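Local coordinates for protein glycosyltransferase (duf1792) (PDB 5V4A) that is the GT-D glycosyltransferase domain of a longer streptococcal protein, binds UDP, and probably transfers sugar to a serine-rich repeat adhesin, at residues N86-N91 against S111-R116; V26-G31 against R55-M60; M33-V36 against S40-Y43; S236-L241 against T246-F251. One frame throughout, in Å; residues are numbered along the deposited sequence.

Contact 1: N86-N91 against S111-R116. With UDP (uridine-5'-diphosphate), chain C.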
# COMPACT_ATOMS: atom_id res chain seq x y z
N ASN A 86 3.04 -26.97 10.90
CA ASN A 86 2.61 -28.33 11.21
C ASN A 86 1.36 -28.72 10.43
O ASN A 86 1.21 -29.88 10.03
CB ASN A 86 2.38 -28.47 12.72
CG ASN A 86 3.67 -28.48 13.51
OD1 ASN A 86 4.69 -29.01 13.05
ND2 ASN A 86 3.65 -27.88 14.69
N PHE A 87 0.44 -27.77 10.22
CA PHE A 87 -0.79 -28.09 9.50
C PHE A 87 -0.52 -28.42 8.04
O PHE A 87 -0.98 -29.46 7.54
CB PHE A 87 -1.80 -26.95 9.58
CG PHE A 87 -2.94 -27.10 8.61
CD1 PHE A 87 -3.95 -28.02 8.85
CD2 PHE A 87 -2.98 -26.36 7.44
CE1 PHE A 87 -5.00 -28.19 7.94
CE2 PHE A 87 -4.02 -26.52 6.53
CZ PHE A 87 -5.02 -27.43 6.78
N TRP A 88 0.18 -27.54 7.33
CA TRP A 88 0.43 -27.77 5.91
C TRP A 88 1.36 -28.95 5.69
O TRP A 88 1.12 -29.78 4.80
CB TRP A 88 1.01 -26.51 5.27
CG TRP A 88 0.08 -25.34 5.27
CD1 TRP A 88 0.21 -24.20 6.01
CD2 TRP A 88 -1.10 -25.17 4.48
NE1 TRP A 88 -0.84 -23.35 5.74
CE2 TRP A 88 -1.65 -23.92 4.80
CE3 TRP A 88 -1.74 -25.97 3.53
CZ2 TRP A 88 -2.82 -23.44 4.21
CZ3 TRP A 88 -2.90 -25.48 2.94
CH2 TRP A 88 -3.43 -24.24 3.28
N SER A 89 2.43 -29.04 6.48
CA SER A 89 3.51 -29.97 6.19
C SER A 89 3.25 -31.38 6.69
O SER A 89 3.84 -32.33 6.16
CB SER A 89 4.82 -29.44 6.78
OG SER A 89 5.69 -30.49 7.15
N LEU A 90 2.40 -31.55 7.70
CA LEU A 90 2.11 -32.86 8.25
C LEU A 90 0.66 -33.28 8.10
O LEU A 90 0.34 -34.44 8.38
CB LEU A 90 2.51 -32.91 9.74
CG LEU A 90 3.97 -32.57 10.02
CD1 LEU A 90 4.26 -32.64 11.50
CD2 LEU A 90 4.87 -33.53 9.26
N ASN A 91 -0.22 -32.38 7.66
CA ASN A 91 -1.64 -32.67 7.52
C ASN A 91 -2.14 -32.45 6.10
O ASN A 91 -2.64 -33.39 5.47
CB ASN A 91 -2.44 -31.84 8.54
CG ASN A 91 -3.86 -32.33 8.70
OD1 ASN A 91 -4.24 -33.38 8.19
ND2 ASN A 91 -4.65 -31.57 9.47
N SER A 111 -1.26 -15.57 -4.46
CA SER A 111 -1.23 -16.14 -3.11
C SER A 111 -2.61 -16.04 -2.46
O SER A 111 -3.15 -14.94 -2.33
CB SER A 111 -0.19 -15.46 -2.24
OG SER A 111 -0.26 -15.94 -0.90
N THR A 112 -3.16 -17.18 -2.03
CA THR A 112 -4.43 -17.16 -1.32
C THR A 112 -4.33 -16.42 0.00
O THR A 112 -5.34 -15.90 0.50
CB THR A 112 -4.90 -18.60 -1.11
OG1 THR A 112 -5.32 -19.14 -2.36
CG2 THR A 112 -6.05 -18.70 -0.11
N PHE A 113 -3.13 -16.28 0.53
CA PHE A 113 -2.93 -15.57 1.78
C PHE A 113 -2.96 -14.04 1.62
O PHE A 113 -2.58 -13.34 2.55
CB PHE A 113 -1.60 -16.01 2.42
CG PHE A 113 -1.48 -17.51 2.65
CD1 PHE A 113 -2.61 -18.28 2.89
CD2 PHE A 113 -0.25 -18.14 2.63
CE1 PHE A 113 -2.50 -19.65 3.10
CE2 PHE A 113 -0.13 -19.51 2.85
CZ PHE A 113 -1.26 -20.26 3.08
N ILE A 114 -3.41 -13.51 0.47
CA ILE A 114 -3.65 -12.07 0.41
C ILE A 114 -4.79 -11.69 1.34
O ILE A 114 -4.89 -10.53 1.78
CB ILE A 114 -3.95 -11.60 -1.03
CG1 ILE A 114 -5.18 -12.32 -1.62
CG2 ILE A 114 -2.71 -11.75 -1.90
CD1 ILE A 114 -5.74 -11.63 -2.85
N SER A 115 -5.71 -12.62 1.60
CA SER A 115 -6.71 -12.52 2.66
C SER A 115 -6.16 -12.80 4.06
O SER A 115 -6.86 -12.50 5.04
CB SER A 115 -7.89 -13.44 2.35
OG SER A 115 -7.54 -14.75 2.68
N ARG A 116 -5.02 -13.49 4.19
CA ARG A 116 -4.54 -14.00 5.48
C ARG A 116 -3.18 -13.39 5.82
O ARG A 116 -2.18 -14.11 5.93
CB ARG A 116 -4.46 -15.52 5.46
CG ARG A 116 -5.70 -16.26 4.92
CD ARG A 116 -6.94 -15.97 5.78
NE ARG A 116 -6.65 -16.19 7.20
CZ ARG A 116 -7.25 -17.11 7.97
NH1 ARG A 116 -8.19 -17.92 7.46
NH2 ARG A 116 -6.92 -17.22 9.25
N1 UDP C . -19.02 -17.87 4.62
C2 UDP C . -20.34 -17.50 4.47
N3 UDP C . -21.16 -18.48 3.97
C4 UDP C . -20.80 -19.76 3.61
C5 UDP C . -19.41 -20.06 3.78
C6 UDP C . -18.58 -19.12 4.26
O2 UDP C . -20.76 -16.39 4.76
O4 UDP C . -21.66 -20.54 3.16
C1' UDP C . -18.07 -16.82 5.09
C2' UDP C . -17.55 -16.92 6.52
O2' UDP C . -18.52 -16.48 7.46
C3' UDP C . -16.31 -16.00 6.42
C4' UDP C . -15.86 -16.16 4.95
O4' UDP C . -16.92 -16.88 4.29
O3' UDP C . -16.63 -14.63 6.62
C5' UDP C . -14.54 -16.86 4.74
O5' UDP C . -14.26 -17.12 3.35
PA UDP C . -12.99 -17.97 2.92
O1A UDP C . -13.13 -19.42 3.38
O2A UDP C . -12.78 -17.72 1.48
O3A UDP C . -11.77 -17.33 3.80
PB UDP C . -10.18 -17.43 3.71
O1B UDP C . -9.96 -18.30 2.46
O2B UDP C . -9.81 -18.21 4.99
O3B UDP C . -9.54 -16.08 3.60
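Trp88 and Phe113 are the two residues that touch here, in a small apolar contact: CZ2 of the Trp88 indole rests on the CZ-CE1 edge of the Phe113 ring, 3.7 Å from CZ and near the plane of the phenyl. The rings meet obliquely, the six-membered ring of the indole inclined at 54° to the phenyl and the centroids 6.0 Å apart. Trp88 reaches across because its CG stands beside the backbone N (chi1 -65°), pointing the indole off the helix toward the loop.

This touch is the closest-packed part of a contact that buries little surface, and it is backed by Phe87, whose CD2 lies over one face of the indole. The looser side of the helix, with Asn86, Leu90 and Asn91, is exposed. Within the loop, Phe113 N donates to Ser111 OG, forming an ST turn. Further on, Ser115 OG donates to UDP O3B (2.6 Å) and Arg116 NH1 to UDP O2B (3.0 Å), so the loop carries part of the diphosphate site of this GT-D domain.

Helix 82-103 thus meets the loop that follows strand 110-111, with helix 11-21 touching Phe113 and helix 30-36 touching Trp88.

Contact 2: V26-G31 against R55-M60. With UDP (uridine-5'-diphosphate), chain C.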
# COMPACT_ATOMS: atom_id res chain seq x y z
N VAL A 26 -9.62 -14.82 -7.39
CA VAL A 26 -10.19 -15.99 -6.73
C VAL A 26 -9.07 -16.74 -6.04
O VAL A 26 -8.00 -16.96 -6.63
CB VAL A 26 -10.95 -16.95 -7.68
CG1 VAL A 26 -12.28 -16.38 -8.04
CG2 VAL A 26 -10.13 -17.36 -8.93
N ARG A 27 -9.30 -17.13 -4.78
CA ARG A 27 -8.29 -17.78 -3.96
C ARG A 27 -8.80 -19.14 -3.55
O ARG A 27 -9.97 -19.29 -3.19
CB ARG A 27 -7.96 -16.95 -2.70
CG ARG A 27 -8.00 -15.44 -2.89
CD ARG A 27 -8.00 -14.70 -1.54
NE ARG A 27 -9.30 -14.95 -0.94
CZ ARG A 27 -9.53 -15.87 -0.01
NH1 ARG A 27 -8.51 -16.57 0.49
NH2 ARG A 27 -10.77 -16.08 0.42
N PHE A 28 -7.94 -20.14 -3.59
CA PHE A 28 -8.31 -21.48 -3.14
C PHE A 28 -7.45 -21.85 -1.96
O PHE A 28 -6.23 -21.73 -2.02
CB PHE A 28 -8.16 -22.50 -4.27
CG PHE A 28 -9.15 -22.31 -5.36
CD1 PHE A 28 -8.85 -21.51 -6.45
CD2 PHE A 28 -10.40 -22.90 -5.27
CE1 PHE A 28 -9.78 -21.32 -7.46
CE2 PHE A 28 -11.33 -22.73 -6.26
CZ PHE A 28 -11.02 -21.93 -7.36
N GLY A 29 -8.09 -22.27 -0.86
CA GLY A 29 -7.37 -22.70 0.31
C GLY A 29 -7.65 -24.15 0.65
O GLY A 29 -8.14 -24.91 -0.20
N ASP A 30 -7.34 -24.54 1.88
CA ASP A 30 -7.46 -25.93 2.28
C ASP A 30 -8.91 -26.41 2.30
O ASP A 30 -9.18 -27.59 2.05
CB ASP A 30 -6.80 -26.13 3.65
CG ASP A 30 -7.25 -25.11 4.67
OD1 ASP A 30 -6.98 -23.90 4.47
OD2 ASP A 30 -7.87 -25.51 5.67
N GLY A 31 -9.86 -25.51 2.57
CA GLY A 31 -11.26 -25.93 2.60
C GLY A 31 -11.80 -26.26 1.22
O GLY A 31 -12.68 -27.11 1.09
N ARG A 55 -12.81 -27.51 -8.71
CA ARG A 55 -11.71 -28.16 -9.40
C ARG A 55 -11.49 -27.55 -10.78
O ARG A 55 -10.34 -27.37 -11.21
CB ARG A 55 -12.00 -29.65 -9.52
CG ARG A 55 -10.88 -30.51 -10.07
CD ARG A 55 -11.33 -31.94 -10.02
NE ARG A 55 -12.61 -32.09 -10.69
CZ ARG A 55 -13.42 -33.14 -10.55
NH1 ARG A 55 -13.07 -34.14 -9.75
NH2 ARG A 55 -14.57 -33.18 -11.21
N GLU A 56 -12.58 -27.16 -11.45
CA GLU A 56 -12.44 -26.59 -12.79
C GLU A 56 -11.74 -25.24 -12.75
O GLU A 56 -10.90 -24.95 -13.60
CB GLU A 56 -13.81 -26.45 -13.45
CG GLU A 56 -13.68 -26.12 -14.92
CD GLU A 56 -14.99 -25.83 -15.62
OE1 GLU A 56 -16.07 -26.01 -15.00
OE2 GLU A 56 -14.94 -25.38 -16.78
N ILE A 57 -12.11 -24.40 -11.77
CA ILE A 57 -11.53 -23.07 -11.69
C ILE A 57 -10.07 -23.15 -11.25
O ILE A 57 -9.21 -22.40 -11.75
CB ILE A 57 -12.37 -22.20 -10.74
CG1 ILE A 57 -13.81 -22.05 -11.25
CG2 ILE A 57 -11.78 -20.82 -10.58
CD1 ILE A 57 -14.74 -21.46 -10.18
N MET A 58 -9.75 -24.08 -10.34
CA MET A 58 -8.39 -24.25 -9.84
C MET A 58 -7.39 -24.54 -10.95
O MET A 58 -6.21 -24.23 -10.81
CB MET A 58 -8.33 -25.40 -8.83
CG MET A 58 -8.99 -25.11 -7.50
SD MET A 58 -8.86 -26.52 -6.38
CE MET A 58 -7.08 -26.76 -6.40
N SER A 59 -7.84 -25.18 -12.03
CA SER A 59 -6.97 -25.61 -13.11
C SER A 59 -6.73 -24.53 -14.16
O SER A 59 -6.03 -24.79 -15.13
CB SER A 59 -7.58 -26.84 -13.79
OG SER A 59 -8.75 -26.47 -14.50
N MET A 60 -7.31 -23.35 -13.98
CA MET A 60 -7.26 -22.25 -14.93
C MET A 60 -6.02 -21.39 -14.75
O MET A 60 -5.49 -21.26 -13.64
CB MET A 60 -8.52 -21.42 -14.79
CG MET A 60 -9.65 -22.03 -15.52
SD MET A 60 -11.05 -20.98 -15.26
CE MET A 60 -10.91 -19.95 -16.72
N1 UDP C . -19.02 -17.87 4.62
C2 UDP C . -20.34 -17.50 4.47
N3 UDP C . -21.16 -18.48 3.97
C4 UDP C . -20.80 -19.76 3.61
C5 UDP C . -19.41 -20.06 3.78
C6 UDP C . -18.58 -19.12 4.26
O2 UDP C . -20.76 -16.39 4.76
O4 UDP C . -21.66 -20.54 3.16
C1' UDP C . -18.07 -16.82 5.09
C2' UDP C . -17.55 -16.92 6.52
O2' UDP C . -18.52 -16.48 7.46
C3' UDP C . -16.31 -16.00 6.42
C4' UDP C . -15.86 -16.16 4.95
O4' UDP C . -16.92 -16.88 4.29
O3' UDP C . -16.63 -14.63 6.62
C5' UDP C . -14.54 -16.86 4.74
O5' UDP C . -14.26 -17.12 3.35
PA UDP C . -12.99 -17.97 2.92
O1A UDP C . -13.13 -19.42 3.38
O2A UDP C . -12.78 -17.72 1.48
O3A UDP C . -11.77 -17.33 3.80
PB UDP C . -10.18 -17.43 3.71
O1B UDP C . -9.96 -18.30 2.46
O2B UDP C . -9.81 -18.21 4.99
O3B UDP C . -9.54 -16.08 3.60
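Phe28, just past the end of strand 24-27, runs near the last turn of helix 48-58, its CA 7.3 Å from that of Met58, while Val26 and Ile57 are 8.7 Å apart at CA. The phenyl ring of Phe28 carries most of the contact. Met58 sits over one face, its CG 3.4 Å from the ring centroid and 10° off the normal, a CH-pi contact. The sulfur follows obliquely, SD 4.6 Å from the Phe28 centroid, in a Met-aromatic contact. Ile57 comes instead to the rim of the ring: its CG2, set anti to the backbone N by a chi1 of -61°, lies near the ring plane and 3.5 Å from Phe28 CZ. The ring is therefore packed on a face and at an edge by consecutive residues of the helix. Val26 CG2 adds a lighter touch on Ile57 CG2.

Between Val26 and Phe28, which both face the helix, Arg27 turns to the ligand: NH1 and NH2 both donate to UDP O1B, and the guanidinium also pairs with Asp220. The buried contact packs the end of helix 48-58 against strand 24-27, an outer strand of the three-stranded parallel sheet, with strand 66-70 alongside and helix 201-213 touching Val26, Phe28 and Ile57.

Contact 3: M33-V36 against S40-Y43. With UDP (uridine-5'-diphosphate), chain C.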
# COMPACT_ATOMS: atom_id res chain seq x y z
N MET A 33 -9.88 -27.47 -1.33
CA MET A 33 -9.29 -28.76 -1.66
C MET A 33 -9.99 -29.89 -0.89
O MET A 33 -10.11 -31.01 -1.41
CB MET A 33 -7.79 -28.75 -1.38
CG MET A 33 -7.14 -30.10 -1.47
SD MET A 33 -7.35 -30.83 -3.12
CE MET A 33 -6.52 -29.63 -4.17
N ASP A 34 -10.43 -29.62 0.34
CA ASP A 34 -11.24 -30.58 1.07
C ASP A 34 -12.47 -30.99 0.27
O ASP A 34 -12.80 -32.17 0.16
CB ASP A 34 -11.67 -30.00 2.42
CG ASP A 34 -10.76 -30.42 3.55
OD1 ASP A 34 -10.73 -29.72 4.58
OD2 ASP A 34 -10.07 -31.45 3.38
N LEU A 35 -13.19 -30.00 -0.26
CA LEU A 35 -14.39 -30.27 -1.04
C LEU A 35 -14.08 -30.94 -2.37
O LEU A 35 -14.84 -31.81 -2.82
CB LEU A 35 -15.15 -28.97 -1.28
CG LEU A 35 -15.98 -28.41 -0.12
CD1 LEU A 35 -16.34 -26.96 -0.38
CD2 LEU A 35 -17.25 -29.26 0.07
N VAL A 36 -12.97 -30.56 -3.02
CA VAL A 36 -12.58 -31.21 -4.27
C VAL A 36 -12.23 -32.66 -4.03
O VAL A 36 -12.34 -33.49 -4.94
CB VAL A 36 -11.41 -30.45 -4.93
CG1 VAL A 36 -10.89 -31.21 -6.13
CG2 VAL A 36 -11.85 -29.04 -5.31
N SER A 40 -17.07 -32.72 3.12
CA SER A 40 -17.74 -31.51 3.57
C SER A 40 -16.79 -30.71 4.46
O SER A 40 -15.87 -31.26 5.06
CB SER A 40 -19.02 -31.83 4.34
OG SER A 40 -19.95 -32.54 3.53
N ILE A 41 -17.02 -29.40 4.52
CA ILE A 41 -16.33 -28.54 5.47
C ILE A 41 -17.36 -27.89 6.40
O ILE A 41 -18.57 -27.95 6.16
CB ILE A 41 -15.45 -27.48 4.77
CG1 ILE A 41 -16.28 -26.51 3.94
CG2 ILE A 41 -14.42 -28.16 3.88
CD1 ILE A 41 -15.44 -25.36 3.38
N VAL A 42 -16.87 -27.23 7.45
CA VAL A 42 -17.77 -26.83 8.53
C VAL A 42 -18.86 -25.88 8.03
O VAL A 42 -20.04 -26.05 8.36
CB VAL A 42 -16.99 -26.23 9.71
CG1 VAL A 42 -17.95 -25.62 10.73
CG2 VAL A 42 -16.17 -27.32 10.39
N TYR A 43 -18.51 -24.87 7.22
CA TYR A 43 -19.57 -24.00 6.74
C TYR A 43 -19.95 -24.26 5.28
O TYR A 43 -20.62 -23.42 4.67
CB TYR A 43 -19.24 -22.51 6.96
CG TYR A 43 -17.93 -21.98 6.43
CD1 TYR A 43 -17.54 -22.19 5.12
CD2 TYR A 43 -17.12 -21.15 7.22
CE1 TYR A 43 -16.35 -21.67 4.62
CE2 TYR A 43 -15.94 -20.62 6.74
CZ TYR A 43 -15.55 -20.88 5.44
OH TYR A 43 -14.37 -20.35 4.97
N1 UDP C . -19.02 -17.87 4.62
C2 UDP C . -20.34 -17.50 4.47
N3 UDP C . -21.16 -18.48 3.97
C4 UDP C . -20.80 -19.76 3.61
C5 UDP C . -19.41 -20.06 3.78
C6 UDP C . -18.58 -19.12 4.26
O2 UDP C . -20.76 -16.39 4.76
O4 UDP C . -21.66 -20.54 3.16
C1' UDP C . -18.07 -16.82 5.09
C2' UDP C . -17.55 -16.92 6.52
O2' UDP C . -18.52 -16.48 7.46
C3' UDP C . -16.31 -16.00 6.42
C4' UDP C . -15.86 -16.16 4.95
O4' UDP C . -16.92 -16.88 4.29
O3' UDP C . -16.63 -14.63 6.62
C5' UDP C . -14.54 -16.86 4.74
O5' UDP C . -14.26 -17.12 3.35
PA UDP C . -12.99 -17.97 2.92
O1A UDP C . -13.13 -19.42 3.38
O2A UDP C . -12.78 -17.72 1.48
O3A UDP C . -11.77 -17.33 3.80
PB UDP C . -10.18 -17.43 3.71
O1B UDP C . -9.96 -18.30 2.46
O2B UDP C . -9.81 -18.21 4.99
O3B UDP C . -9.54 -16.08 3.60
O HOH W 1 -13.05 -30.94 6.01
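Ile41 folds back onto Asp34 and Leu35, where the chain turns back on the end of helix 30-36, within the GT-D fold. The two branches of Ile41 part company. Its CG2 comes up against Asp34, 3.6 Å from CB, whereas the longer arm carries CD1 to Leu35 CD1 at 4.2 Å. This division follows from a chi1 of 64°, which places CG1 between the backbone N and the carbonyl carbon and leaves CG2 beside the N. Leu35 and Ile41 meet nearly at right angles, methyl against methyl. The other methyl of Leu35, CD2, lies 4.2 Å from Ser40 CA, so the two methyls of Leu35 meet successive residues of the loop. Pro202 of helix 201-213 also touches both Leu35 and Ile41.

The polar side is held more lightly. A water donates to Ser40 O and, weakly, to Asp34 OD1, linking the carboxylate to the loop backbone. The hydroxyl of Ser40 turns to Phe46 N instead.

Beyond Ile41 the loop delivers Tyr43 to the nucleotide. The C5-C6 edge of the uracil points onto one face of the Tyr43 ring, the two planes steeply inclined, while Asn250 and His223 also touch the tyrosine. The uracil atom that comes over the middle of the ring is UDP C6, which stands 3.3 Å above the plane of Tyr43.

Contact 4: S236-L241 against T246-F251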
# COMPACT_ATOMS: atom_id res chain seq x y z
N SER A 236 -1.57 -12.55 19.34
CA SER A 236 -0.62 -13.60 19.01
C SER A 236 -1.29 -14.95 18.82
O SER A 236 -0.63 -15.89 18.37
CB SER A 236 0.46 -13.72 20.11
OG SER A 236 1.43 -12.68 19.98
N HIS A 237 -2.58 -15.07 19.17
CA HIS A 237 -3.38 -16.27 18.94
C HIS A 237 -4.68 -15.89 18.25
O HIS A 237 -5.08 -14.72 18.22
CB HIS A 237 -3.68 -17.02 20.25
CG HIS A 237 -2.48 -17.25 21.11
ND1 HIS A 237 -2.09 -16.38 22.11
CD2 HIS A 237 -1.56 -18.25 21.11
CE1 HIS A 237 -1.00 -16.84 22.69
NE2 HIS A 237 -0.65 -17.97 22.10
N LYS A 238 -5.35 -16.90 17.67
CA LYS A 238 -6.63 -16.71 16.97
C LYS A 238 -7.76 -16.60 17.99
O LYS A 238 -8.62 -17.48 18.13
CB LYS A 238 -6.88 -17.84 15.98
CG LYS A 238 -5.94 -17.87 14.78
CD LYS A 238 -6.19 -19.11 13.94
CE LYS A 238 -5.28 -19.19 12.73
NZ LYS A 238 -3.87 -18.82 13.05
N VAL A 239 -7.75 -15.49 18.71
CA VAL A 239 -8.72 -15.25 19.78
C VAL A 239 -10.12 -15.10 19.20
O VAL A 239 -10.32 -14.35 18.23
CB VAL A 239 -8.32 -14.01 20.59
CG1 VAL A 239 -9.35 -13.75 21.68
CG2 VAL A 239 -6.92 -14.17 21.16
N LYS A 240 -11.10 -15.77 19.81
CA LYS A 240 -12.45 -15.75 19.25
C LYS A 240 -13.17 -14.45 19.61
O LYS A 240 -13.12 -13.98 20.76
CB LYS A 240 -13.26 -16.95 19.74
CG LYS A 240 -14.64 -17.03 19.07
CD LYS A 240 -15.44 -18.22 19.59
CE LYS A 240 -16.79 -18.25 18.92
NZ LYS A 240 -17.50 -16.94 19.05
N LEU A 241 -13.86 -13.88 18.62
CA LEU A 241 -14.69 -12.70 18.83
C LEU A 241 -16.11 -13.13 19.15
O LEU A 241 -16.61 -14.15 18.67
CB LEU A 241 -14.67 -11.79 17.59
CG LEU A 241 -13.29 -11.42 17.06
CD1 LEU A 241 -13.38 -10.69 15.70
CD2 LEU A 241 -12.55 -10.56 18.07
N THR A 246 -15.68 -15.46 13.52
CA THR A 246 -14.23 -15.47 13.65
C THR A 246 -13.66 -16.60 12.81
O THR A 246 -14.10 -17.74 12.92
CB THR A 246 -13.77 -15.62 15.10
OG1 THR A 246 -14.40 -14.62 15.91
CG2 THR A 246 -12.26 -15.48 15.21
N ALA A 247 -12.65 -16.27 11.99
CA ALA A 247 -11.96 -17.28 11.19
C ALA A 247 -11.46 -18.43 12.07
O ALA A 247 -10.91 -18.21 13.15
CB ALA A 247 -10.78 -16.63 10.48
N GLU A 248 -11.63 -19.65 11.56
CA GLU A 248 -11.22 -20.89 12.22
C GLU A 248 -11.98 -21.12 13.52
O GLU A 248 -11.54 -21.88 14.39
CB GLU A 248 -9.70 -20.94 12.46
CG GLU A 248 -8.89 -21.27 11.18
CD GLU A 248 -8.61 -20.05 10.30
OE1 GLU A 248 -7.78 -19.22 10.72
OE2 GLU A 248 -9.19 -19.94 9.19
N HIS A 249 -13.11 -20.43 13.69
CA HIS A 249 -14.15 -20.79 14.64
C HIS A 249 -15.43 -20.97 13.82
O HIS A 249 -16.43 -20.28 14.03
CB HIS A 249 -14.29 -19.72 15.73
CG HIS A 249 -13.04 -19.51 16.53
ND1 HIS A 249 -12.79 -20.18 17.71
CD2 HIS A 249 -11.96 -18.73 16.31
CE1 HIS A 249 -11.61 -19.80 18.19
NE2 HIS A 249 -11.09 -18.92 17.36
N ASN A 250 -15.38 -21.90 12.87
CA ASN A 250 -16.28 -21.84 11.72
C ASN A 250 -17.67 -22.40 12.00
O ASN A 250 -18.54 -22.29 11.14
CB ASN A 250 -15.64 -22.55 10.53
CG ASN A 250 -14.44 -21.78 9.97
OD1 ASN A 250 -14.28 -20.59 10.24
ND2 ASN A 250 -13.61 -22.47 9.20
N PHE A 251 -17.89 -23.00 13.17
CA PHE A 251 -19.25 -23.44 13.48
C PHE A 251 -20.14 -22.26 13.85
O PHE A 251 -21.37 -22.37 13.77
CB PHE A 251 -19.23 -24.46 14.62
CG PHE A 251 -20.51 -25.25 14.78
CD1 PHE A 251 -20.89 -26.20 13.86
CD2 PHE A 251 -21.35 -24.99 15.85
CE1 PHE A 251 -22.08 -26.93 14.02
CE2 PHE A 251 -22.53 -25.71 16.03
CZ PHE A 251 -22.90 -26.67 15.10
O HOH W 2 -16.94 -15.87 16.42
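His249 and Lys240 meet where two irregular loop segments run side by side after helix 224-233: an inverse gamma turn centred on Lys238 faces a type II beta turn from Thr246 to His249. Lys240 is the side chain to follow. Its CB sits over one face of the His249 imidazole, 3.7 Å from the centroid and 13° off the normal, a CH-pi contact. CG, anti to the backbone N (chi1 -174°), passes 3.9 Å from His249 CG, and CD continues along the ring to lie 3.8 Å from ND1 of His249. At CE the chain bends, bringing NZ back to donate to the carbonyl O of Leu241; the ammonium also bonds to Asp254 O, so its polar end is held by backbone oxygens.

The same imidazole is fixed at its edge. NE2 donates to Lys238 O with an angle of 166°, and the acceptor lies close to the ring plane, which sets the rotation of the ring under the lysine. On the buried side, Thr246 CG2 approaches Val239 O. Trp230 of helix 224-233 touches Thr246 and Lys238.

Glu248 OE1 lies against CE of Lys238 and is salt-bridged to Arg116 of the UDP site; Lys238 NZ, too far from it for a salt bridge, pairs with Asp120. The bond that closes the other end of the contact runs from Leu241 N to Thr246 OG1, 2.9 Å.

Contact 2 is the buried one and is wholly apolar across its segments; contacts 1 and 3 are partly buried, and contact 4 lies at the surface, where hydrogen bonds and long lysine chains replace close-packed rings. Contacts 2 and 3 share helix 30-36 and touch through Met58 and Met33. Contact 1 joins contact 2 where Thr112 OG1 bonds to Phe28 O. Contact 4 reaches contact 1 by the salt bridge from Glu248 to Arg116, and contact 3 where Asn250 packs on Tyr43. Around UDP, contacts 1 and 2 supply the groups at the diphosphate and contact 3 the ring at the base, while contact 4 stands behind Arg116 as a second shell.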